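Local coordinates for trafficking protein particle complex subunit 3 (Naegleria fowleri, PDB 6AQ3) that probably serves as a core subunit of the TRAPP vesicle-tethering complex in membrane trafficking and carries a covalently bound palmitate in a hydrophobic tunnel, at residues 137-151 with 163-175. Residues are numbered along the deposited sequence; the frame is centred on the assembly and turned at random.
Sequences KQKRLYYSNIICGVI and ECEYKKCPLLGDD. With PLM (palmitic acid), chain N.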
ATOM      1  N   LYS C 137     -16.209  15.192   4.880  1.00 58.46           N
ATOM      2  CA  LYS C 137     -17.381  14.313   4.910  1.00 54.18           C
ATOM      3  C   LYS C 137     -18.519  14.902   4.092  1.00 53.30           C
ATOM      4  O   LYS C 137     -19.192  14.187   3.350  1.00 51.39           O
ATOM      5  CB  LYS C 137     -17.867  14.078   6.342  1.00 50.56           C
ATOM      6  CG  LYS C 137     -16.987  13.201   7.197  1.00 62.40           C
ATOM      7  CD  LYS C 137     -17.493  13.144   8.655  1.00 66.35           C
ATOM      8  CE  LYS C 137     -18.923  12.622   8.722  1.00 70.63           C
ATOM      9  NZ  LYS C 137     -19.341  12.291  10.115  1.00 78.45           N
ATOM     10  N   GLN C 138     -18.753  16.208   4.235  1.00 56.36           N
ATOM     11  CA  GLN C 138     -19.831  16.866   3.512  1.00 53.81           C
ATOM     12  C   GLN C 138     -19.596  16.799   2.010  1.00 63.46           C
ATOM     13  O   GLN C 138     -20.556  16.747   1.229  1.00 70.13           O
ATOM     14  CB  GLN C 138     -19.964  18.316   3.989  1.00 52.69           C
ATOM     15  N   LYS C 139     -18.331  16.814   1.591  1.00 57.02           N
ATOM     16  CA  LYS C 139     -17.977  16.676   0.188  1.00 52.40           C
ATOM     17  C   LYS C 139     -17.976  15.232  -0.285  1.00 48.67           C
ATOM     18  O   LYS C 139     -17.726  14.979  -1.473  1.00 47.71           O
ATOM     19  CB  LYS C 139     -16.616  17.330  -0.065  1.00 54.72           C
ATOM     20  CG  LYS C 139     -16.652  18.864   0.008  1.00 54.42           C
ATOM     21  CD  LYS C 139     -15.250  19.431  -0.180  1.00 65.98           C
ATOM     22  CE  LYS C 139     -15.127  20.872   0.303  1.00 71.47           C
ATOM     23  NZ  LYS C 139     -13.841  21.089   1.056  1.00 74.46           N
ATOM     24  N   ARG C 140     -18.256  14.284   0.607  1.00 47.43           N
ATOM     25  CA  ARG C 140     -18.410  12.867   0.262  1.00 44.77           C
ATOM     26  C   ARG C 140     -17.179  12.316  -0.466  1.00 51.00           C
ATOM     27  O   ARG C 140     -17.271  11.699  -1.532  1.00 51.89           O
ATOM     28  CB  ARG C 140     -19.695  12.629  -0.548  1.00 41.76           C
ATOM     29  CG  ARG C 140     -20.922  12.692   0.362  1.00 51.65           C
ATOM     30  CD  ARG C 140     -22.219  12.229  -0.260  1.00 52.74           C
ATOM     31  NE  ARG C 140     -22.240  10.767  -0.301  1.00 61.19           N
ATOM     32  CZ  ARG C 140     -22.640   9.996   0.708  1.00 57.53           C
ATOM     33  NH1 ARG C 140     -23.041  10.544   1.854  1.00 60.87           N
ATOM     34  NH2 ARG C 140     -22.620   8.679   0.586  1.00 45.17           N
ATOM     35  N   LEU C 141     -16.016  12.482   0.154  1.00 46.87           N
ATOM     36  CA  LEU C 141     -14.874  11.671  -0.246  1.00 40.90           C
ATOM     37  C   LEU C 141     -15.209  10.199  -0.064  1.00 46.62           C
ATOM     38  O   LEU C 141     -15.782   9.796   0.956  1.00 47.52           O
ATOM     39  CB  LEU C 141     -13.659  12.016   0.619  1.00 41.09           C
ATOM     40  CG  LEU C 141     -12.461  11.076   0.573  1.00 41.59           C
ATOM     41  CD1 LEU C 141     -11.703  11.291  -0.724  1.00 41.28           C
ATOM     42  CD2 LEU C 141     -11.567  11.303   1.809  1.00 47.27           C
ATOM     43  N   TYR C 142     -14.860   9.389  -1.054  1.00 45.39           N
ATOM     44  CA  TYR C 142     -14.949   7.941  -0.895  1.00 45.71           C
ATOM     45  C   TYR C 142     -13.526   7.431  -0.693  1.00 44.66           C
ATOM     46  O   TYR C 142     -12.828   7.041  -1.642  1.00 44.91           O
ATOM     47  CB  TYR C 142     -15.657   7.292  -2.076  1.00 46.44           C
ATOM     48  CG  TYR C 142     -17.153   7.476  -2.018  1.00 48.27           C
ATOM     49  CD1 TYR C 142     -17.886   7.008  -0.921  1.00 48.03           C
ATOM     50  CD2 TYR C 142     -17.849   8.086  -3.073  1.00 47.93           C
ATOM     51  CE1 TYR C 142     -19.278   7.160  -0.862  1.00 47.93           C
ATOM     52  CE2 TYR C 142     -19.248   8.248  -3.026  1.00 44.63           C
ATOM     53  CZ  TYR C 142     -19.948   7.780  -1.912  1.00 49.23           C
ATOM     54  OH  TYR C 142     -21.311   7.923  -1.835  1.00 45.98           O
ATOM     55  N   TYR C 143     -13.130   7.404   0.582  1.00 40.16           N
ATOM     56  CA  TYR C 143     -11.760   7.111   0.984  1.00 39.88           C
ATOM     57  C   TYR C 143     -11.199   5.864   0.305  1.00 39.50           C
ATOM     58  O   TYR C 143     -10.028   5.844  -0.089  1.00 34.92           O
ATOM     59  CB  TYR C 143     -11.717   6.948   2.502  1.00 42.55           C
ATOM     60  CG  TYR C 143     -10.319   6.815   3.057  1.00 41.43           C
ATOM     61  CD1 TYR C 143      -9.553   7.938   3.358  1.00 44.40           C
ATOM     62  CD2 TYR C 143      -9.760   5.565   3.250  1.00 39.36           C
ATOM     63  CE1 TYR C 143      -8.254   7.811   3.875  1.00 44.24           C
ATOM     64  CE2 TYR C 143      -8.499   5.429   3.742  1.00 46.12           C
ATOM     65  CZ  TYR C 143      -7.745   6.548   4.051  1.00 45.29           C
ATOM     66  OH  TYR C 143      -6.480   6.367   4.529  1.00 50.60           O
ATOM     67  N   SER C 144     -12.016   4.816   0.156  1.00 40.06           N
ATOM     68  CA  SER C 144     -11.593   3.534  -0.404  1.00 38.06           C
ATOM     69  C   SER C 144     -11.969   3.351  -1.871  1.00 40.65           C
ATOM     70  O   SER C 144     -12.078   2.207  -2.326  1.00 41.61           O
ATOM     71  CB  SER C 144     -12.195   2.385   0.392  1.00 37.37           C
ATOM     72  OG  SER C 144     -11.725   2.399   1.707  1.00 49.96           O
ATOM     73  N   ASN C 145     -12.098   4.441  -2.636  1.00 35.08           N
ATOM     74  CA  ASN C 145     -12.617   4.333  -3.996  1.00 37.44           C
ATOM     75  C   ASN C 145     -11.731   3.484  -4.894  1.00 49.86           C
ATOM     76  O   ASN C 145     -12.219   2.951  -5.905  1.00 47.34           O
ATOM     77  CB  ASN C 145     -12.787   5.713  -4.618  1.00 38.44           C
ATOM     78  CG  ASN C 145     -14.047   5.805  -5.469  1.00 43.33           C
ATOM     79  OD1 ASN C 145     -15.021   5.101  -5.207  1.00 43.42           O
ATOM     80  ND2 ASN C 145     -14.048   6.696  -6.465  1.00 46.62           N
ATOM     81  N   ILE C 146     -10.457   3.306  -4.525  1.00 42.82           N
ATOM     82  CA  ILE C 146      -9.566   2.431  -5.277  1.00 42.83           C
ATOM     83  C   ILE C 146     -10.180   1.042  -5.466  1.00 47.72           C
ATOM     84  O   ILE C 146      -9.868   0.350  -6.441  1.00 48.90           O
ATOM     85  CB  ILE C 146      -8.198   2.364  -4.579  1.00 41.69           C
ATOM     86  CG1 ILE C 146      -7.147   1.796  -5.525  1.00 49.76           C
ATOM     87  CG2 ILE C 146      -8.283   1.484  -3.337  1.00 38.54           C
ATOM     88  CD1 ILE C 146      -5.733   2.121  -5.094  1.00 57.03           C
ATOM     89  N   ILE C 147     -11.041   0.605  -4.536  1.00 49.54           N
ATOM     90  CA  ILE C 147     -11.679  -0.708  -4.659  1.00 47.29           C
ATOM     91  C   ILE C 147     -12.570  -0.771  -5.896  1.00 50.42           C
ATOM     92  O   ILE C 147     -12.610  -1.790  -6.598  1.00 56.35           O
ATOM     93  CB  ILE C 147     -12.469  -1.055  -3.376  1.00 46.14           C
ATOM     94  CG1 ILE C 147     -11.528  -1.125  -2.163  1.00 44.75           C
ATOM     95  CG2 ILE C 147     -13.201  -2.412  -3.520  1.00 34.34           C
ATOM     96  CD1 ILE C 147     -12.234  -1.448  -0.862  1.00 40.81           C
ATOM     97  N   CYS C 148     -13.309   0.300  -6.178  1.00 48.41           N
ATOM     98  CA  CYS C 148     -14.193   0.278  -7.336  1.00 47.28           C
ATOM     99  C   CYS C 148     -13.410   0.104  -8.631  1.00 56.70           C
ATOM    100  O   CYS C 148     -13.826  -0.650  -9.525  1.00 61.30           O
ATOM    101  CB  CYS C 148     -15.027   1.555  -7.383  1.00 44.63           C
ATOM    102  SG  CYS C 148     -16.151   1.699  -5.990  1.00 51.24           S
ATOM    103  N   GLY C 149     -12.264   0.780  -8.740  1.00 50.33           N
ATOM    104  CA  GLY C 149     -11.455   0.662  -9.943  1.00 47.04           C
ATOM    105  C   GLY C 149     -10.895  -0.730 -10.124  1.00 49.91           C
ATOM    106  O   GLY C 149     -10.856  -1.255 -11.245  1.00 56.14           O
ATOM    107  N   VAL C 150     -10.460  -1.353  -9.024  1.00 46.91           N
ATOM    108  CA  VAL C 150      -9.954  -2.723  -9.102  1.00 51.00           C
ATOM    109  C   VAL C 150     -11.016  -3.652  -9.677  1.00 47.87           C
ATOM    110  O   VAL C 150     -10.723  -4.509 -10.520  1.00 46.60           O
ATOM    111  CB  VAL C 150      -9.462  -3.180  -7.715  1.00 44.87           C
ATOM    112  CG1 VAL C 150      -8.990  -4.639  -7.749  1.00 47.20           C
ATOM    113  CG2 VAL C 150      -8.299  -2.293  -7.294  1.00 46.01           C
ATOM    114  N   ILE C 151     -12.266  -3.474  -9.239  1.00 49.02           N
ATOM    115  CA  ILE C 151     -13.384  -4.288  -9.711  1.00 43.64           C
ATOM    116  C   ILE C 151     -13.616  -4.059 -11.195  1.00 50.53           C
ATOM    117  O   ILE C 151     -13.750  -5.015 -11.973  1.00 51.82           O
ATOM    118  CB  ILE C 151     -14.640  -3.980  -8.874  1.00 47.98           C
ATOM    119  CG1 ILE C 151     -14.464  -4.560  -7.455  1.00 47.02           C
ATOM    120  CG2 ILE C 151     -15.933  -4.436  -9.590  1.00 39.23           C
ATOM    121  CD1 ILE C 151     -15.567  -4.205  -6.489  1.00 41.31           C
ATOM    122  N   GLU C 163     -19.833  -0.594 -14.538  1.00 54.85           N
ATOM    123  CA  GLU C 163     -19.709   0.618 -13.745  1.00 55.30           C
ATOM    124  C   GLU C 163     -19.821   0.216 -12.275  1.00 54.04           C
ATOM    125  O   GLU C 163     -20.678  -0.597 -11.902  1.00 62.80           O
ATOM    126  CB  GLU C 163     -20.785   1.636 -14.130  1.00 66.89           C
ATOM    127  CG  GLU C 163     -20.461   2.398 -15.417  1.00 73.41           C
ATOM    128  CD  GLU C 163     -21.607   3.280 -15.897  1.00 78.21           C
ATOM    129  OE1 GLU C 163     -21.637   3.623 -17.092  1.00 80.22           O
ATOM    130  OE2 GLU C 163     -22.510   3.589 -15.101  1.00 83.52           O
ATOM    131  N   CYS C 164     -18.933   0.747 -11.448  1.00 50.17           N
ATOM    132  CA  CYS C 164     -18.819   0.332 -10.054  1.00 48.08           C
ATOM    133  C   CYS C 164     -18.538   1.558  -9.193  1.00 47.98           C
ATOM    134  O   CYS C 164     -17.495   2.205  -9.362  1.00 43.11           O
ATOM    135  CB  CYS C 164     -17.710  -0.711  -9.898  1.00 52.74           C
ATOM    136  SG  CYS C 164     -17.511  -1.278  -8.217  1.00 58.39           S
ATOM    137  N   GLU C 165     -19.464   1.882  -8.283  1.00 46.13           N
ATOM    138  CA  GLU C 165     -19.349   3.088  -7.471  1.00 52.21           C
ATOM    139  C   GLU C 165     -19.755   2.825  -6.027  1.00 58.04           C
ATOM    140  O   GLU C 165     -20.558   1.933  -5.731  1.00 52.94           O
ATOM    141  CB  GLU C 165     -20.197   4.243  -8.020  1.00 56.28           C
ATOM    142  CG  GLU C 165     -21.691   3.928  -8.121  1.00 73.88           C
ATOM    143  CD  GLU C 165     -22.082   3.287  -9.456  1.00 89.28           C
ATOM    144  OE1 GLU C 165     -21.257   3.324 -10.399  1.00 89.02           O
ATOM    145  OE2 GLU C 165     -23.218   2.756  -9.573  1.00 95.73           O
ATOM    146  N   TYR C 166     -19.168   3.618  -5.132  1.00 64.29           N
ATOM    147  CA  TYR C 166     -19.538   3.594  -3.725  1.00 58.67           C
ATOM    148  C   TYR C 166     -20.893   4.269  -3.535  1.00 56.20           C
ATOM    149  O   TYR C 166     -21.198   5.285  -4.166  1.00 52.30           O
ATOM    150  CB  TYR C 166     -18.474   4.312  -2.881  1.00 54.02           C
ATOM    151  CG  TYR C 166     -17.634   3.395  -2.017  1.00 46.24           C
ATOM    152  CD1 TYR C 166     -18.119   2.916  -0.793  1.00 47.26           C
ATOM    153  CD2 TYR C 166     -16.348   3.013  -2.420  1.00 45.56           C
ATOM    154  CE1 TYR C 166     -17.356   2.061   0.008  1.00 37.74           C
ATOM    155  CE2 TYR C 166     -15.563   2.156  -1.635  1.00 40.31           C
ATOM    156  CZ  TYR C 166     -16.074   1.691  -0.429  1.00 42.69           C
ATOM    157  OH  TYR C 166     -15.295   0.864   0.332  1.00 50.41           O
ATOM    158  N   LYS C 167     -21.713   3.695  -2.673  1.00 52.55           N
ATOM    159  CA  LYS C 167     -22.975   4.308  -2.299  1.00 58.64           C
ATOM    160  C   LYS C 167     -23.065   4.650  -0.820  1.00 59.05           C
ATOM    161  O   LYS C 167     -23.700   5.646  -0.469  1.00 58.94           O
ATOM    162  CB  LYS C 167     -24.146   3.389  -2.688  1.00 67.15           C
ATOM    163  CG  LYS C 167     -24.146   2.993  -4.165  1.00 64.77           C
ATOM    164  CD  LYS C 167     -25.132   3.816  -4.992  1.00 73.78           C
ATOM    165  CE  LYS C 167     -24.429   4.892  -5.824  1.00 79.78           C
ATOM    166  NZ  LYS C 167     -25.381   5.631  -6.710  1.00 85.86           N
ATOM    167  N   LYS C 168     -22.457   3.855   0.056  1.00 62.47           N
ATOM    168  CA  LYS C 168     -22.493   4.100   1.488  1.00 61.38           C
ATOM    169  C   LYS C 168     -21.129   3.760   2.071  1.00 63.38           C
ATOM    170  O   LYS C 168     -20.505   2.786   1.648  1.00 60.33           O
ATOM    171  CB  LYS C 168     -23.607   3.281   2.157  1.00 60.65           C
ATOM    172  CG  LYS C 168     -24.999   3.793   1.823  1.00 67.31           C
ATOM    173  CD  LYS C 168     -26.115   2.833   2.202  1.00 78.51           C
ATOM    174  CE  LYS C 168     -26.248   2.696   3.710  1.00 88.01           C
ATOM    175  NZ  LYS C 168     -27.494   1.970   4.099  1.00 95.68           N
ATOM    176  N   CYS C 169     -20.658   4.581   3.026  1.00 58.22           N
ATOM    177  CA  CYS C 169     -19.374   4.374   3.719  1.00 59.13           C
ATOM    178  C   CYS C 169     -19.484   4.871   5.160  1.00 57.86           C
ATOM    179  O   CYS C 169     -19.958   5.998   5.380  1.00 53.60           O
ATOM    180  CB  CYS C 169     -18.219   5.091   3.004  1.00 56.07           C
ATOM    181  SG  CYS C 169     -16.517   4.698   3.600  1.00 47.44           S
ATOM    182  N   PRO C 170     -19.094   4.064   6.148  1.00 56.03           N
ATOM    183  CA  PRO C 170     -19.191   4.521   7.549  1.00 54.54           C
ATOM    184  C   PRO C 170     -18.371   5.763   7.867  1.00 51.46           C
ATOM    185  O   PRO C 170     -18.744   6.512   8.778  1.00 55.92           O
ATOM    186  CB  PRO C 170     -18.726   3.298   8.363  1.00 47.30           C
ATOM    187  CG  PRO C 170     -18.259   2.293   7.387  1.00 53.44           C
ATOM    188  CD  PRO C 170     -18.879   2.615   6.055  1.00 50.68           C
ATOM    189  N   LEU C 171     -17.294   6.043   7.135  1.00 50.11           N
ATOM    190  CA  LEU C 171     -16.583   7.295   7.383  1.00 47.51           C
ATOM    191  C   LEU C 171     -17.456   8.516   7.127  1.00 52.47           C
ATOM    192  O   LEU C 171     -17.146   9.603   7.630  1.00 56.14           O
ATOM    193  CB  LEU C 171     -15.321   7.399   6.511  1.00 50.56           C
ATOM    194  CG  LEU C 171     -14.221   6.374   6.779  1.00 49.78           C
ATOM    195  CD1 LEU C 171     -13.099   6.546   5.781  1.00 41.16           C
ATOM    196  CD2 LEU C 171     -13.715   6.555   8.212  1.00 42.31           C
ATOM    197  N   LEU C 172     -18.521   8.373   6.342  1.00 47.92           N
ATOM    198  CA  LEU C 172     -19.448   9.459   6.074  1.00 48.15           C
ATOM    199  C   LEU C 172     -20.696   9.375   6.934  1.00 52.22           C
ATOM    200  O   LEU C 172     -21.645  10.124   6.702  1.00 58.09           O
ATOM    201  CB  LEU C 172     -19.832   9.457   4.589  1.00 54.36           C
ATOM    202  CG  LEU C 172     -18.687   9.369   3.561  1.00 49.41           C
ATOM    203  CD1 LEU C 172     -19.228   8.954   2.234  1.00 40.94           C
ATOM    204  CD2 LEU C 172     -17.956  10.701   3.416  1.00 47.27           C
ATOM    205  N   GLY C 173     -20.698   8.517   7.948  1.00 53.12           N
ATOM    206  CA  GLY C 173     -21.831   8.364   8.836  1.00 54.07           C
ATOM    207  C   GLY C 173     -22.818   7.298   8.438  1.00 63.90           C
ATOM    208  O   GLY C 173     -23.854   7.161   9.103  1.00 72.31           O
ATOM    209  N   ASP C 174     -22.523   6.515   7.400  1.00 59.93           N
ATOM    210  CA  ASP C 174     -23.407   5.429   7.004  1.00 66.04           C
ATOM    211  C   ASP C 174     -23.199   4.226   7.921  1.00 67.64           C
ATOM    212  O   ASP C 174     -22.172   4.091   8.588  1.00 66.78           O
ATOM    213  CB  ASP C 174     -23.162   5.048   5.541  1.00 69.50           C
ATOM    214  CG  ASP C 174     -23.444   6.200   4.585  1.00 68.54           C
ATOM    215  OD1 ASP C 174     -24.449   6.901   4.809  1.00 71.11           O
ATOM    216  OD2 ASP C 174     -22.650   6.436   3.645  1.00 61.69           O
ATOM    217  N   ASP C 175     -24.222   3.370   7.987  1.00 68.86           N
ATOM    218  CA  ASP C 175     -24.194   2.220   8.889  1.00 75.90           C
ATOM    219  C   ASP C 175     -23.323   1.076   8.371  1.00 65.56           C
ATOM    220  O   ASP C 175     -22.980   0.178   9.150  1.00 59.09           O
ATOM    221  CB  ASP C 175     -25.627   1.773   9.195  1.00 89.27           C
ATOM    222  CG  ASP C 175     -26.419   1.471   7.960  1.00100.66           C
ATOM    223  OD1 ASP C 175     -26.115   2.059   6.904  1.00104.34           O
ATOM    224  OD2 ASP C 175     -27.407   0.713   8.060  1.00110.53           O
TER
HETATM  225  C1  PLM N 201     -14.879 -13.848 -12.896  1.00 58.48           C
HETATM  226  O2  PLM N 201     -15.889 -13.144 -13.184  1.00 65.25           O
HETATM  227  C2  PLM N 201     -14.004 -13.588 -11.552  1.00 63.08           C
HETATM  228  C3  PLM N 201     -14.210 -12.263 -10.788  1.00 70.22           C
HETATM  229  C4  PLM N 201     -12.984 -11.329 -10.791  1.00 73.94           C
HETATM  230  C5  PLM N 201     -12.388 -11.011  -9.394  1.00 73.53           C
HETATM  231  C6  PLM N 201     -11.713  -9.620  -9.305  1.00 75.52           C
HETATM  232  C7  PLM N 201     -11.019  -9.306  -7.956  1.00 74.48           C
HETATM  233  C8  PLM N 201     -11.445  -7.959  -7.318  1.00 69.29           C
HETATM  234  C9  PLM N 201     -10.568  -7.541  -6.113  1.00 69.48           C
HETATM  235  CA  PLM N 201     -11.267  -6.596  -5.088  1.00 69.24           C
HETATM  236  CB  PLM N 201     -10.357  -6.136  -3.922  1.00 64.03           C
HETATM  237  CC  PLM N 201      -9.748  -4.723  -4.116  1.00 65.89           C
HETATM  238  CD  PLM N 201      -8.435  -4.500  -3.334  1.00 67.31           C
HETATM  239  CE  PLM N 201      -8.103  -3.017  -3.023  1.00 66.57           C
HETATM  240  CF  PLM N 201      -6.607  -2.786  -2.704  1.00 64.39           C
HETATM  241  CG  PLM N 201      -6.309  -1.464  -1.972  1.00 63.23           C
HETATM  242  O   HOH W   1     -17.582   5.607  -6.338  1.00 42.44           O
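The Tyr142 ring lies against Tyr166 CB, which sits 3.4 Å from the ring centroid and nearly on its normal, a CH-pi contact. The opposite face of Tyr142 has the backbone O of Arg140 towards its rim. Cys169 CB lies at the ring edge. This is helix-on-antiparallel-sheet packing in the alpha/beta-plait of TRAPP subunits. The two tyrosine rings are near parallel, with planes at 17°, but slid apart so that they barely overlap. At the edge of the Tyr166 ring are Asn145 OD1 and the backbone O of Ser144.

Helical residues 146-151 run nearly antiparallel to strand residues 163-168, with these segments' axes 7.5 Å apart at closest approach. Strand 160-168 is an outermost strand of this chain's sheet. The loop before the helix packs along the end of the strand and the turn after it. Arg140 ends the preceding helix in a Schellman motif. Its side chain bends at chi3 (77°), which brings the guanidinium back to Tyr142. NH2 donates to Tyr142 OH at 2.9 Å, in the guanidinium plane, and this helps fix the phenol. Leu172 CD1 lies over one guanidinium face. Asp174 OD2 forms a long salt bridge with Arg140 NH2 and accepts a shorter bond from Cys169 N.

Farther along, Cys148 SG approaches the Tyr166 ring obliquely, and Cys164 SG packs on Ile151 CG2 at 3.8 Å. Val150 and Ile146 of the same helix meet the palmitate chain, so the helix lies between lipid and strand. Asn145 ND2 bonds to the backbone O of Asn53 on helix 49-75. Its other amide atom reaches the strand through water: the water donates to Asn145 OD1 and accepts from Tyr166 N, both at 2.8 Å.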